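Long-range contacts in putative polyketide synthase (Brevibacillus brevis, PDB 6HP2), which contributes an O-methyltransferase domain, here bound to S-adenosyl-L-homocysteine, to a trans-AT polyketide synthase multienzyme that is probably involved in synthesis of the antibiotic bacillaene: residues Glu42-Thr46 against His106-Gln112; Val81-Gln85 against Ile329-Gln334; His123-Lys129 against Lys149-Ser155. One frame throughout, in Å; residues are numbered along the deposited sequence.

In the fold
All three contacts are partly buried and all reach SAH, each from a different part of the methyltransferase fold. Contact 3 lies farthest from the chain's centre (15 Å between centres, against 11 and 13 Å for contacts 1 and 2): it joins strand 148-152, outermost at one side of the central sheet, to its parallel neighbour by backbone hydrogen bonds, with aromatic rings on one face. Contacts 1 and 2 instead fasten irregular chain to helices, using side-chain hydrogen bonds and water. They meet at Asp-109, which forms a salt bridge with Arg-84 and probably a hydrogen bond with Tyr-331. Val-110 of contact 1 packs on Gly-124 and Ile-150 of contact 3; contacts 2 and 3 do not touch.

Contact 1 of 3, residues Glu42-Thr46 against His106-Gln112; sequences EDYLT and HGTDVIQ. With SAH (S-adenosyl-L-homocysteine), chain B.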
loop_
_atom_site.group_PDB
_atom_site.type_symbol
_atom_site.label_atom_id
_atom_site.label_comp_id
_atom_site.label_asym_id
_atom_site.label_seq_id
_atom_site.Cartn_x
_atom_site.Cartn_y
_atom_site.Cartn_z
ATOM N N GLU A 42 0.806 11.019 -11.461
ATOM C CA GLU A 42 -0.387 10.247 -11.782
ATOM C C GLU A 42 -0.050 8.751 -11.841
ATOM O O GLU A 42 -0.717 7.983 -12.534
ATOM C CB GLU A 42 -0.998 10.718 -13.102
ATOM C CG GLU A 42 -0.086 10.600 -14.315
ATOM C CD GLU A 42 1.073 11.579 -14.289
ATOM O OE1 GLU A 42 0.902 12.702 -13.765
ATOM O OE2 GLU A 42 2.160 11.213 -14.784
ATOM N N ASP A 43 0.963 8.337 -11.077
ATOM C CA ASP A 43 1.449 6.993 -11.133
ATOM C C ASP A 43 1.678 6.449 -9.719
ATOM O O ASP A 43 1.726 7.148 -8.692
ATOM C CB ASP A 43 2.731 6.859 -11.994
ATOM C CG ASP A 43 3.879 7.666 -11.474
ATOM O OD1 ASP A 43 3.665 8.829 -11.099
ATOM O OD2 ASP A 43 5.012 7.145 -11.469
ATOM N N TYR A 44 1.733 5.168 -9.701
ATOM C CA TYR A 44 1.770 4.349 -8.502
ATOM C C TYR A 44 3.042 3.535 -8.525
ATOM O O TYR A 44 3.410 3.021 -9.572
ATOM C CB TYR A 44 0.565 3.431 -8.439
ATOM C CG TYR A 44 -0.761 4.170 -8.473
ATOM C CD1 TYR A 44 -1.233 4.882 -7.368
ATOM C CD2 TYR A 44 -1.571 4.066 -9.594
ATOM C CE1 TYR A 44 -2.469 5.542 -7.423
ATOM C CE2 TYR A 44 -2.780 4.692 -9.669
ATOM C CZ TYR A 44 -3.236 5.435 -8.587
ATOM O OH TYR A 44 -4.441 6.053 -8.657
ATOM N N LEU A 45 3.707 3.428 -7.367
ATOM C CA LEU A 45 4.970 2.696 -7.246
ATOM C C LEU A 45 4.776 1.325 -6.597
ATOM O O LEU A 45 5.591 0.886 -5.788
ATOM C CB LEU A 45 5.969 3.513 -6.446
ATOM C CG LEU A 45 6.171 4.980 -6.922
ATOM C CD1 LEU A 45 7.165 5.670 -6.014
ATOM C CD2 LEU A 45 6.586 4.994 -8.363
ATOM N N THR A 46 3.722 0.623 -6.952
ATOM C CA THR A 46 3.404 -0.682 -6.355
ATOM C C THR A 46 3.157 -1.734 -7.437
ATOM O O THR A 46 2.891 -1.417 -8.597
ATOM C CB THR A 46 2.134 -0.563 -5.503
ATOM O OG1 THR A 46 1.064 -0.143 -6.361
ATOM C CG2 THR A 46 2.320 0.505 -4.403
ATOM N N HIS A 106 4.816 9.460 -5.201
ATOM C CA HIS A 106 4.715 10.704 -5.950
ATOM C C HIS A 106 3.510 11.538 -5.577
ATOM O O HIS A 106 3.165 12.449 -6.342
ATOM C CB HIS A 106 4.650 10.408 -7.432
ATOM C CG HIS A 106 5.916 9.801 -7.986
ATOM N ND1 HIS A 106 5.941 9.062 -9.154
ATOM C CD2 HIS A 106 7.186 9.792 -7.515
ATOM C CE1 HIS A 106 7.169 8.625 -9.377
ATOM N NE2 HIS A 106 7.950 9.062 -8.402
ATOM N N GLY A 107 2.821 11.201 -4.477
ATOM C CA GLY A 107 1.700 12.019 -3.988
ATOM C C GLY A 107 0.370 11.785 -4.643
ATOM O O GLY A 107 -0.607 12.528 -4.367
ATOM N N THR A 108 0.264 10.722 -5.429
ATOM C CA THR A 108 -0.910 10.521 -6.269
ATOM C C THR A 108 -2.194 10.419 -5.448
ATOM O O THR A 108 -3.194 11.059 -5.790
ATOM C CB THR A 108 -0.701 9.274 -7.136
ATOM O OG1 THR A 108 0.443 9.500 -8.003
ATOM C CG2 THR A 108 -1.907 9.009 -8.034
ATOM N N ASP A 109 -2.194 9.608 -4.378
ATOM C CA ASP A 109 -3.398 9.490 -3.539
ATOM C C ASP A 109 -3.645 10.754 -2.718
ATOM O O ASP A 109 -4.792 11.185 -2.537
ATOM C CB ASP A 109 -3.323 8.280 -2.587
ATOM C CG ASP A 109 -3.398 6.956 -3.326
ATOM O OD1 ASP A 109 -4.286 6.778 -4.192
ATOM O OD2 ASP A 109 -2.517 6.102 -3.115
ATOM N N VAL A 110 -2.589 11.352 -2.190
ATOM C CA VAL A 110 -2.739 12.649 -1.533
ATOM C C VAL A 110 -3.477 13.641 -2.421
ATOM O O VAL A 110 -4.399 14.356 -1.973
ATOM C CB VAL A 110 -1.371 13.193 -1.104
ATOM C CG1 VAL A 110 -1.440 14.681 -0.782
ATOM C CG2 VAL A 110 -0.866 12.444 0.087
ATOM N N ILE A 111 -3.114 13.662 -3.691
ATOM C CA ILE A 111 -3.652 14.593 -4.657
ATOM C C ILE A 111 -5.036 14.179 -5.095
ATOM O O ILE A 111 -5.940 15.023 -5.165
ATOM C CB ILE A 111 -2.706 14.703 -5.880
ATOM C CG1 ILE A 111 -1.510 15.556 -5.520
ATOM C CG2 ILE A 111 -3.460 15.239 -7.101
ATOM C CD1 ILE A 111 -0.334 15.308 -6.462
ATOM N N GLN A 112 -5.195 12.917 -5.508
ATOM C CA GLN A 112 -6.482 12.494 -6.066
ATOM C C GLN A 112 -7.604 12.519 -5.019
ATOM O O GLN A 112 -8.767 12.813 -5.365
ATOM C CB GLN A 112 -6.385 11.106 -6.685
ATOM C CG GLN A 112 -5.598 11.061 -8.032
ATOM C CD GLN A 112 -5.476 9.626 -8.578
ATOM O OE1 GLN A 112 -5.819 8.626 -7.901
ATOM N NE2 GLN A 112 -4.971 9.515 -9.767
HETATM N N SAH B . 2.318 4.645 -1.417
HETATM C CA SAH B . 2.935 5.072 -2.669
HETATM C CB SAH B . 4.436 4.810 -2.686
HETATM C CG SAH B . 4.871 3.425 -2.243
HETATM S SD SAH B . 6.652 3.187 -2.511
HETATM C C SAH B . 2.236 4.352 -3.795
HETATM O O SAH B . 2.557 4.565 -4.965
HETATM O OXT SAH B . 1.332 3.565 -3.535
HETATM C "C5'" SAH B . 7.179 3.353 -0.789
HETATM C "C4'" SAH B . 7.042 4.784 -0.276
HETATM O "O4'" SAH B . 7.339 4.790 1.139
HETATM C "C3'" SAH B . 8.126 5.727 -0.895
HETATM O "O3'" SAH B . 7.425 6.946 -1.186
HETATM C "C2'" SAH B . 9.172 5.946 0.195
HETATM O "O2'" SAH B . 9.826 7.180 0.155
HETATM C "C1'" SAH B . 8.282 5.806 1.450
HETATM N N9 SAH B . 8.974 5.495 2.699
HETATM C C8 SAH B . 9.782 4.429 2.978
HETATM N N7 SAH B . 10.225 4.600 4.228
HETATM C C5 SAH B . 9.664 5.715 4.753
HETATM C C6 SAH B . 9.763 6.360 5.980
HETATM N N6 SAH B . 10.473 5.904 7.010
HETATM N N1 SAH B . 9.031 7.492 6.191
HETATM C C2 SAH B . 8.280 8.056 5.177
HETATM N N3 SAH B . 8.217 7.426 3.960
HETATM C C4 SAH B . 8.927 6.312 3.748
HETATM O O HOH W 1 1.472 12.106 -8.642
HETATM O O HOH W 2 2.633 7.449 -5.932
#
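Two side-chain hydrogen bonds converge on Asp-43: Thr-108 OG1 donates to Asp-43 O at 2.8 Å, and His-106 ND1 reaches Asp-43 OD1 at 3.0 Å in an almost straight line. A third, from Tyr-44 OH to Gln-112 OE1 at 3.0 Å, ties the loop to the helix one turn beyond Thr-108. Water extends the network: one molecule accepts from Glu-42 N and donates to His-106 O and Thr-108 OG1, while a second accepts from His-106 N and lies within hydrogen-bonding distance of both Asp-43 O and SAH O. In this class I (Rossmann-like) methyltransferase fold the loop lines one side of the cofactor site. Gly-107, with positive phi, is the N-cap of helix 108-116 and ends the glycine-rich turn that includes Gly-103 and Gly-105; from the loop, Leu-45 N donates to SAH O at 2.9 Å. Tyr-44 CE1 lies 3.6 Å from Thr-108 CG2, and Leu-45 CD2 lies 3.8 Å from His-106 CE1, with Leu-45 CD1 over a face of the imidazole. Asp-109 OD1 sits at the edge of the Tyr-44 ring, 3.9 Å from Tyr-44 CE1; the Asp-109 carboxylate forms a salt bridge with Arg-84 and a hydrogen bond with Tyr-331.

Contact 2 of 3, residues Val81-Gln85 against Ile329-Gln334; sequences VEMRQ and IPYPKQ. With SAH (S-adenosyl-L-homocysteine), chain B.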
loop_
_atom_site.group_PDB
_atom_site.type_symbol
_atom_site.label_atom_id
_atom_site.label_comp_id
_atom_site.label_asym_id
_atom_site.label_seq_id
_atom_site.Cartn_x
_atom_site.Cartn_y
_atom_site.Cartn_z
ATOM N N VAL A 81 -5.380 0.768 -9.880
ATOM C CA VAL A 81 -6.570 1.434 -9.400
ATOM C C VAL A 81 -7.524 0.418 -8.761
ATOM O O VAL A 81 -8.141 0.688 -7.737
ATOM C CB VAL A 81 -7.236 2.185 -10.556
ATOM C CG1 VAL A 81 -8.621 2.634 -10.135
ATOM C CG2 VAL A 81 -6.332 3.413 -11.011
ATOM N N GLU A 82 -7.736 -0.710 -9.416
ATOM C CA GLU A 82 -8.703 -1.682 -8.908
ATOM C C GLU A 82 -8.337 -2.099 -7.488
ATOM O O GLU A 82 -9.189 -2.170 -6.601
ATOM C CB GLU A 82 -8.723 -2.896 -9.827
ATOM C CG GLU A 82 -9.623 -4.063 -9.287
ATOM C CD GLU A 82 -9.310 -5.370 -10.008
ATOM O OE1 GLU A 82 -9.910 -5.559 -11.079
ATOM O OE2 GLU A 82 -8.439 -6.171 -9.522
ATOM N N MET A 83 -7.065 -2.411 -7.265
ATOM C CA MET A 83 -6.625 -2.837 -5.938
ATOM C C MET A 83 -6.880 -1.773 -4.884
ATOM O O MET A 83 -7.324 -2.068 -3.773
ATOM C CB MET A 83 -5.150 -3.178 -5.955
ATOM C CG MET A 83 -4.632 -3.645 -4.597
ATOM S SD MET A 83 -2.929 -4.334 -4.698
ATOM C CE MET A 83 -1.948 -2.955 -5.208
ATOM N N ARG A 84 -6.555 -0.534 -5.188
ATOM C CA ARG A 84 -6.859 0.565 -4.265
ATOM C C ARG A 84 -8.356 0.713 -4.034
ATOM O O ARG A 84 -8.780 1.034 -2.923
ATOM C CB ARG A 84 -6.250 1.852 -4.822
ATOM C CG ARG A 84 -4.752 1.904 -4.627
ATOM C CD ARG A 84 -4.154 3.109 -5.393
ATOM N NE ARG A 84 -2.813 3.427 -4.902
ATOM C CZ ARG A 84 -1.720 2.725 -5.210
ATOM N NH1 ARG A 84 -1.803 1.619 -5.980
ATOM N NH2 ARG A 84 -0.569 3.118 -4.721
ATOM N N GLN A 85 -9.177 0.465 -5.062
ATOM C CA GLN A 85 -10.615 0.532 -4.852
ATOM C C GLN A 85 -11.057 -0.498 -3.825
ATOM O O GLN A 85 -11.923 -0.222 -2.980
ATOM C CB GLN A 85 -11.404 0.308 -6.153
ATOM C CG GLN A 85 -11.227 1.455 -7.187
ATOM C CD GLN A 85 -11.892 1.144 -8.488
ATOM O OE1 GLN A 85 -12.035 -0.023 -8.840
ATOM N NE2 GLN A 85 -12.311 2.173 -9.222
ATOM N N ILE A 329 -18.048 2.265 -4.710
ATOM C CA ILE A 329 -16.616 2.292 -5.031
ATOM C C ILE A 329 -16.218 3.749 -4.903
ATOM O O ILE A 329 -16.218 4.464 -5.898
ATOM C CB ILE A 329 -16.305 1.756 -6.434
ATOM C CG1 ILE A 329 -16.790 0.343 -6.589
ATOM C CG2 ILE A 329 -14.741 1.761 -6.695
ATOM C CD1 ILE A 329 -16.707 -0.234 -8.005
ATOM N N PRO A 330 -15.911 4.258 -3.712
ATOM C CA PRO A 330 -15.760 5.728 -3.566
ATOM C C PRO A 330 -14.405 6.292 -4.020
ATOM O O PRO A 330 -14.277 7.519 -4.201
ATOM C CB PRO A 330 -15.919 5.956 -2.047
ATOM C CG PRO A 330 -15.488 4.639 -1.441
ATOM C CD PRO A 330 -15.942 3.560 -2.435
ATOM N N TYR A 331 -13.387 5.464 -4.178
ATOM C CA TYR A 331 -12.040 5.981 -4.438
ATOM C C TYR A 331 -11.095 4.845 -4.762
ATOM O O TYR A 331 -11.155 3.835 -4.091
ATOM C CB TYR A 331 -11.496 6.736 -3.198
ATOM C CG TYR A 331 -10.098 7.215 -3.511
ATOM C CD1 TYR A 331 -9.877 8.367 -4.236
ATOM C CD2 TYR A 331 -9.026 6.467 -3.110
ATOM C CE1 TYR A 331 -8.578 8.748 -4.568
ATOM C CE2 TYR A 331 -7.731 6.815 -3.448
ATOM C CZ TYR A 331 -7.515 7.946 -4.187
ATOM O OH TYR A 331 -6.236 8.259 -4.519
ATOM N N PRO A 332 -10.210 4.964 -5.748
ATOM C CA PRO A 332 -10.148 6.024 -6.769
ATOM C C PRO A 332 -11.174 5.753 -7.843
ATOM O O PRO A 332 -11.878 4.768 -7.740
ATOM C CB PRO A 332 -8.725 5.916 -7.345
ATOM C CG PRO A 332 -8.006 4.853 -6.561
ATOM C CD PRO A 332 -9.068 4.025 -5.856
ATOM N N LYS A 333 -11.233 6.601 -8.861
ATOM C CA LYS A 333 -11.991 6.362 -10.083
ATOM C C LYS A 333 -11.040 5.917 -11.191
ATOM O O LYS A 333 -9.872 6.309 -11.224
ATOM C CB LYS A 333 -12.742 7.630 -10.518
ATOM C CG LYS A 333 -13.551 8.292 -9.410
ATOM C CD LYS A 333 -14.678 7.402 -8.884
ATOM C CE LYS A 333 -15.430 8.068 -7.726
ATOM N NZ LYS A 333 -16.767 7.448 -7.388
ATOM N N GLN A 334 -11.539 5.096 -12.107
ATOM C CA GLN A 334 -10.736 4.686 -13.253
ATOM C C GLN A 334 -10.704 5.812 -14.276
ATOM O O GLN A 334 -11.685 6.542 -14.432
ATOM C CB GLN A 334 -11.302 3.419 -13.890
ATOM C CG GLN A 334 -11.167 2.187 -13.026
ATOM C CD GLN A 334 -9.783 1.548 -13.139
ATOM O OE1 GLN A 334 -8.843 2.106 -13.750
ATOM N NE2 GLN A 334 -9.638 0.407 -12.529
HETATM N N SAH B . 2.318 4.645 -1.417
HETATM C CA SAH B . 2.935 5.072 -2.669
HETATM C CB SAH B . 4.436 4.810 -2.686
HETATM C CG SAH B . 4.871 3.425 -2.243
HETATM S SD SAH B . 6.652 3.187 -2.511
HETATM C C SAH B . 2.236 4.352 -3.795
HETATM O O SAH B . 2.557 4.565 -4.965
HETATM O OXT SAH B . 1.332 3.565 -3.535
HETATM C "C5'" SAH B . 7.179 3.353 -0.789
HETATM C "C4'" SAH B . 7.042 4.784 -0.276
HETATM O "O4'" SAH B . 7.339 4.790 1.139
HETATM C "C3'" SAH B . 8.126 5.727 -0.895
HETATM O "O3'" SAH B . 7.425 6.946 -1.186
HETATM C "C2'" SAH B . 9.172 5.946 0.195
HETATM O "O2'" SAH B . 9.826 7.180 0.155
HETATM C "C1'" SAH B . 8.282 5.806 1.450
HETATM N N9 SAH B . 8.974 5.495 2.699
HETATM C C8 SAH B . 9.782 4.429 2.978
HETATM N N7 SAH B . 10.225 4.600 4.228
HETATM C C5 SAH B . 9.664 5.715 4.753
HETATM C C6 SAH B . 9.763 6.360 5.980
HETATM N N6 SAH B . 10.473 5.904 7.010
HETATM N N1 SAH B . 9.031 7.492 6.191
HETATM C C2 SAH B . 8.280 8.056 5.177
HETATM N N3 SAH B . 8.217 7.426 3.960
HETATM C C4 SAH B . 8.927 6.312 3.748
HETATM O O HOH W 3 -13.127 2.366 -3.221
HETATM O O HOH W 4 -11.897 -0.931 -11.430
#
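Ile-329 opens the C-terminal loop by setting its CG2 3.4 Å from Gln-85 CD, so that the flat amide of Gln-85 is covered by a branched aliphatic chain. Pro-330 turns away from the helix, and Tyr-331 brings its backbone back: its carbonyl oxygen receives a CA-H...O contact from Gln-85 CA at 3.4 Å, and a water donates both to Tyr-331 O at 2.6 Å and to Gln-85 O at 2.9 Å. The phenol of Tyr-331 is directed elsewhere, to Asp-109 on helix 108-116. A cis peptide bond precedes Pro-332, whose ring lies along the helix, with CD 3.7 Å from Arg-84 CB and CG 4.3 Å from Val-81 CG1. Its carbonyl takes the one direct hydrogen bond between the segments, from Gln-85 NE2 to Pro-332 O at 3.0 Å. Past Lys-333, Gln-334 folds back until its CD is 3.4 Å from Val-81 CG1; its NE2 donates to the carbonyl of Glu-78 and to a water that donates to Gln-85 OE1. The loop after helix 316-326 thus packs along helix 70-88, which presents Arg-84, also salt-bridged to Asp-109, to the carboxylate end of SAH at the border of the Rossmann-like methyltransferase cofactor site.

Contact 3 of 3, residues His123-Lys129 against Lys149-Ser155; sequences HGFTITK and KIFNKDS. With SAH (S-adenosyl-L-homocysteine), chain B.
Strands 123-126 and 149-152 run parallel, their axes 4.6 Å apart at closest approach and crossing at -23°. Phi of -114 to -151° and psi of 133 to 146° over 123-126 and 149-151 make both extended, and the register pairs His-123 with Lys-149, Gly-124 with Ile-150 and Phe-125 with Phe-151. Three good backbone bonds hold this ladder: Gly-124 N to Lys-149 O at 3.0 Å, Phe-151 N to Gly-124 O at 2.7 Å, and Thr-126 N to Phe-151 O at 3.0 Å. A fourth, Lys-153 N to Thr-126 O at 3.2 Å, is weak. The backbone of Phe-125 hydrogen-bonds instead to Asp-101 and Cys-104.

On the face of His-123, Phe-125 (chi1 -88°) and Phe-151 (chi1 m) an aromatic cluster forms. Phe-151 turns its edge to the His-123 ring, centroids 5.4 Å apart and planes at 88°; His-123 ND1 is satisfied by Tyr-164. Lys-153 CB lies over the Phe-125 face in a CH-pi contact, 3.7 Å from the ring centroid. On the other face Thr-126 CG2 (chi1 t) meets Ile-150 CG2 at 4.0 Å beneath helix 129-141, the beta-alpha-beta crossover, and Thr-126 OG1 hydrogen-bonds to Gln-131 OE1.

Beyond the tips, Thr-128 OG1 shares a hydrogen bond with SAH O2' at 3.0 Å, SAH N6 donates to Asp-154 OD1 at 3.0 Å, and Ser-155 N donates to SAH N1 at 2.9 Å. Asp-154 OD1 also bonds Ser-156 OG, and Ser-155 OG the carbonyl of Phe-102. This is consistent with recognition of adenine, whose N6 donor and N1 acceptor are both met.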
loop_
_atom_site.group_PDB
_atom_site.type_symbol
_atom_site.label_atom_id
_atom_site.label_comp_id
_atom_site.label_asym_id
_atom_site.label_seq_id
_atom_site.Cartn_x
_atom_site.Cartn_y
_atom_site.Cartn_z
ATOM N N HIS A 123 -2.508 15.064 3.999
ATOM C CA HIS A 123 -1.092 15.192 4.297
ATOM C C HIS A 123 -0.368 13.934 3.813
ATOM O O HIS A 123 -0.897 12.831 3.954
ATOM C CB HIS A 123 -0.836 15.315 5.797
ATOM C CG HIS A 123 -1.181 16.640 6.375
ATOM N ND1 HIS A 123 -1.234 16.852 7.741
ATOM C CD2 HIS A 123 -1.462 17.828 5.785
ATOM C CE1 HIS A 123 -1.526 18.122 7.960
ATOM N NE2 HIS A 123 -1.666 18.733 6.793
ATOM N N GLY A 124 0.803 14.114 3.208
ATOM C CA GLY A 124 1.721 13.008 2.927
ATOM C C GLY A 124 3.096 13.200 3.541
ATOM O O GLY A 124 3.590 14.322 3.671
ATOM N N PHE A 125 3.702 12.075 3.953
ATOM C CA PHE A 125 5.090 11.992 4.355
ATOM C C PHE A 125 5.764 11.097 3.309
ATOM O O PHE A 125 5.236 10.019 2.976
ATOM C CB PHE A 125 5.304 11.354 5.720
ATOM C CG PHE A 125 5.246 12.273 6.899
ATOM C CD1 PHE A 125 4.564 13.470 6.867
ATOM C CD2 PHE A 125 5.947 11.938 8.059
ATOM C CE1 PHE A 125 4.544 14.268 7.921
ATOM C CE2 PHE A 125 5.911 12.757 9.149
ATOM C CZ PHE A 125 5.216 13.935 9.069
ATOM N N THR A 126 6.927 11.533 2.810
ATOM C CA THR A 126 7.817 10.644 2.093
ATOM C C THR A 126 9.246 10.959 2.471
ATOM O O THR A 126 9.626 12.125 2.593
ATOM C CB THR A 126 7.668 10.726 0.584
ATOM O OG1 THR A 126 8.634 9.836 -0.008
ATOM C CG2 THR A 126 7.824 12.157 0.049
ATOM N N ILE A 127 10.037 9.910 2.715
ATOM C CA ILE A 127 11.417 10.126 3.148
ATOM C C ILE A 127 12.341 10.484 2.003
ATOM O O ILE A 127 13.482 10.897 2.252
ATOM C CB ILE A 127 11.937 8.874 3.879
ATOM C CG1 ILE A 127 13.143 9.232 4.724
ATOM C CG2 ILE A 127 12.223 7.748 2.877
ATOM C CD1 ILE A 127 13.410 8.249 5.811
ATOM N N THR A 128 11.875 10.365 0.767
ATOM C CA THR A 128 12.657 10.692 -0.431
ATOM C C THR A 128 12.405 12.149 -0.814
ATOM O O THR A 128 11.295 12.523 -1.212
ATOM C CB THR A 128 12.259 9.752 -1.570
ATOM O OG1 THR A 128 12.230 8.393 -1.087
ATOM C CG2 THR A 128 13.216 9.878 -2.750
ATOM N N LYS A 129 13.437 12.975 -0.687
ATOM C CA LYS A 129 13.303 14.392 -0.990
ATOM C C LYS A 129 12.741 14.620 -2.379
ATOM O O LYS A 129 11.822 15.423 -2.540
ATOM C CB LYS A 129 14.656 15.078 -0.843
ATOM C CG LYS A 129 14.599 16.592 -0.792
ATOM C CD LYS A 129 15.936 17.162 -0.296
ATOM C CE LYS A 129 15.837 18.639 0.057
ATOM N NZ LYS A 129 15.827 19.504 -1.152
ATOM N N LYS A 149 -0.688 18.751 1.242
ATOM C CA LYS A 149 0.679 19.150 1.493
ATOM C C LYS A 149 1.505 17.890 1.735
ATOM O O LYS A 149 1.071 16.975 2.454
ATOM C CB LYS A 149 0.801 20.087 2.682
ATOM C CG LYS A 149 2.201 20.696 2.831
ATOM C CD LYS A 149 2.272 21.659 4.007
ATOM C CE LYS A 149 3.609 22.395 4.047
ATOM N NZ LYS A 149 3.652 23.439 5.112
ATOM N N ILE A 150 2.710 17.857 1.160
ATOM C CA ILE A 150 3.598 16.707 1.339
ATOM C C ILE A 150 4.867 17.147 2.049
ATOM O O ILE A 150 5.431 18.202 1.733
ATOM C CB ILE A 150 3.930 16.048 -0.010
ATOM C CG1 ILE A 150 2.652 15.396 -0.538
ATOM C CG2 ILE A 150 5.056 15.035 0.161
ATOM C CD1 ILE A 150 2.708 15.039 -2.017
ATOM N N PHE A 151 5.308 16.347 3.007
ATOM C CA PHE A 151 6.476 16.667 3.836
ATOM C C PHE A 151 7.579 15.624 3.587
ATOM O O PHE A 151 7.296 14.448 3.474
ATOM C CB PHE A 151 6.144 16.652 5.345
ATOM C CG PHE A 151 4.983 17.508 5.728
ATOM C CD1 PHE A 151 3.710 16.985 5.725
ATOM C CD2 PHE A 151 5.173 18.799 6.145
ATOM C CE1 PHE A 151 2.616 17.763 6.084
ATOM C CE2 PHE A 151 4.083 19.605 6.515
ATOM C CZ PHE A 151 2.796 19.063 6.502
ATOM N N ASN A 152 8.830 16.065 3.471
ATOM C CA ASN A 152 9.997 15.186 3.330
ATOM C C ASN A 152 10.407 14.788 4.746
ATOM O O ASN A 152 11.208 15.458 5.383
ATOM C CB ASN A 152 11.136 15.913 2.611
ATOM C CG ASN A 152 12.335 14.993 2.424
ATOM O OD1 ASN A 152 12.212 13.721 2.434
ATOM N ND2 ASN A 152 13.441 15.549 2.342
ATOM N N LYS A 153 9.777 13.753 5.300
ATOM C CA LYS A 153 9.964 13.398 6.695
ATOM C C LYS A 153 9.924 11.879 6.833
ATOM O O LYS A 153 9.416 11.168 5.959
ATOM C CB LYS A 153 8.855 13.981 7.599
ATOM C CG LYS A 153 8.887 15.517 7.763
ATOM C CD LYS A 153 10.165 16.029 8.333
ATOM C CE LYS A 153 10.167 17.561 8.402
ATOM N NZ LYS A 153 11.496 18.098 8.807
ATOM N N ASP A 154 10.413 11.407 7.968
ATOM C CA ASP A 154 10.561 9.980 8.285
ATOM C C ASP A 154 9.416 9.593 9.249
ATOM O O ASP A 154 9.346 10.064 10.381
ATOM C CB ASP A 154 11.940 9.750 8.894
ATOM C CG ASP A 154 12.158 8.307 9.365
ATOM O OD1 ASP A 154 11.219 7.480 9.458
ATOM O OD2 ASP A 154 13.320 7.987 9.652
ATOM N N SER A 155 8.486 8.777 8.760
ATOM C CA SER A 155 7.286 8.452 9.503
ATOM C C SER A 155 7.568 7.603 10.748
ATOM O O SER A 155 6.655 7.412 11.566
ATOM C CB SER A 155 6.328 7.703 8.605
ATOM O OG SER A 155 5.942 8.432 7.506
HETATM N N SAH B . 2.318 4.645 -1.417
HETATM C CA SAH B . 2.935 5.072 -2.669
HETATM C CB SAH B . 4.436 4.810 -2.686
HETATM C CG SAH B . 4.871 3.425 -2.243
HETATM S SD SAH B . 6.652 3.187 -2.511
HETATM C C SAH B . 2.236 4.352 -3.795
HETATM O O SAH B . 2.557 4.565 -4.965
HETATM O OXT SAH B . 1.332 3.565 -3.535
HETATM C "C5'" SAH B . 7.179 3.353 -0.789
HETATM C "C4'" SAH B . 7.042 4.784 -0.276
HETATM O "O4'" SAH B . 7.339 4.790 1.139
HETATM C "C3'" SAH B . 8.126 5.727 -0.895
HETATM O "O3'" SAH B . 7.425 6.946 -1.186
HETATM C "C2'" SAH B . 9.172 5.946 0.195
HETATM O "O2'" SAH B . 9.826 7.180 0.155
HETATM C "C1'" SAH B . 8.282 5.806 1.450
HETATM N N9 SAH B . 8.974 5.495 2.699
HETATM C C8 SAH B . 9.782 4.429 2.978
HETATM N N7 SAH B . 10.225 4.600 4.228
HETATM C C5 SAH B . 9.664 5.715 4.753
HETATM C C6 SAH B . 9.763 6.360 5.980
HETATM N N6 SAH B . 10.473 5.904 7.010
HETATM N N1 SAH B . 9.031 7.492 6.191
HETATM C C2 SAH B . 8.280 8.056 5.177
HETATM N N3 SAH B . 8.217 7.426 3.960
HETATM C C4 SAH B . 8.927 6.312 3.748
#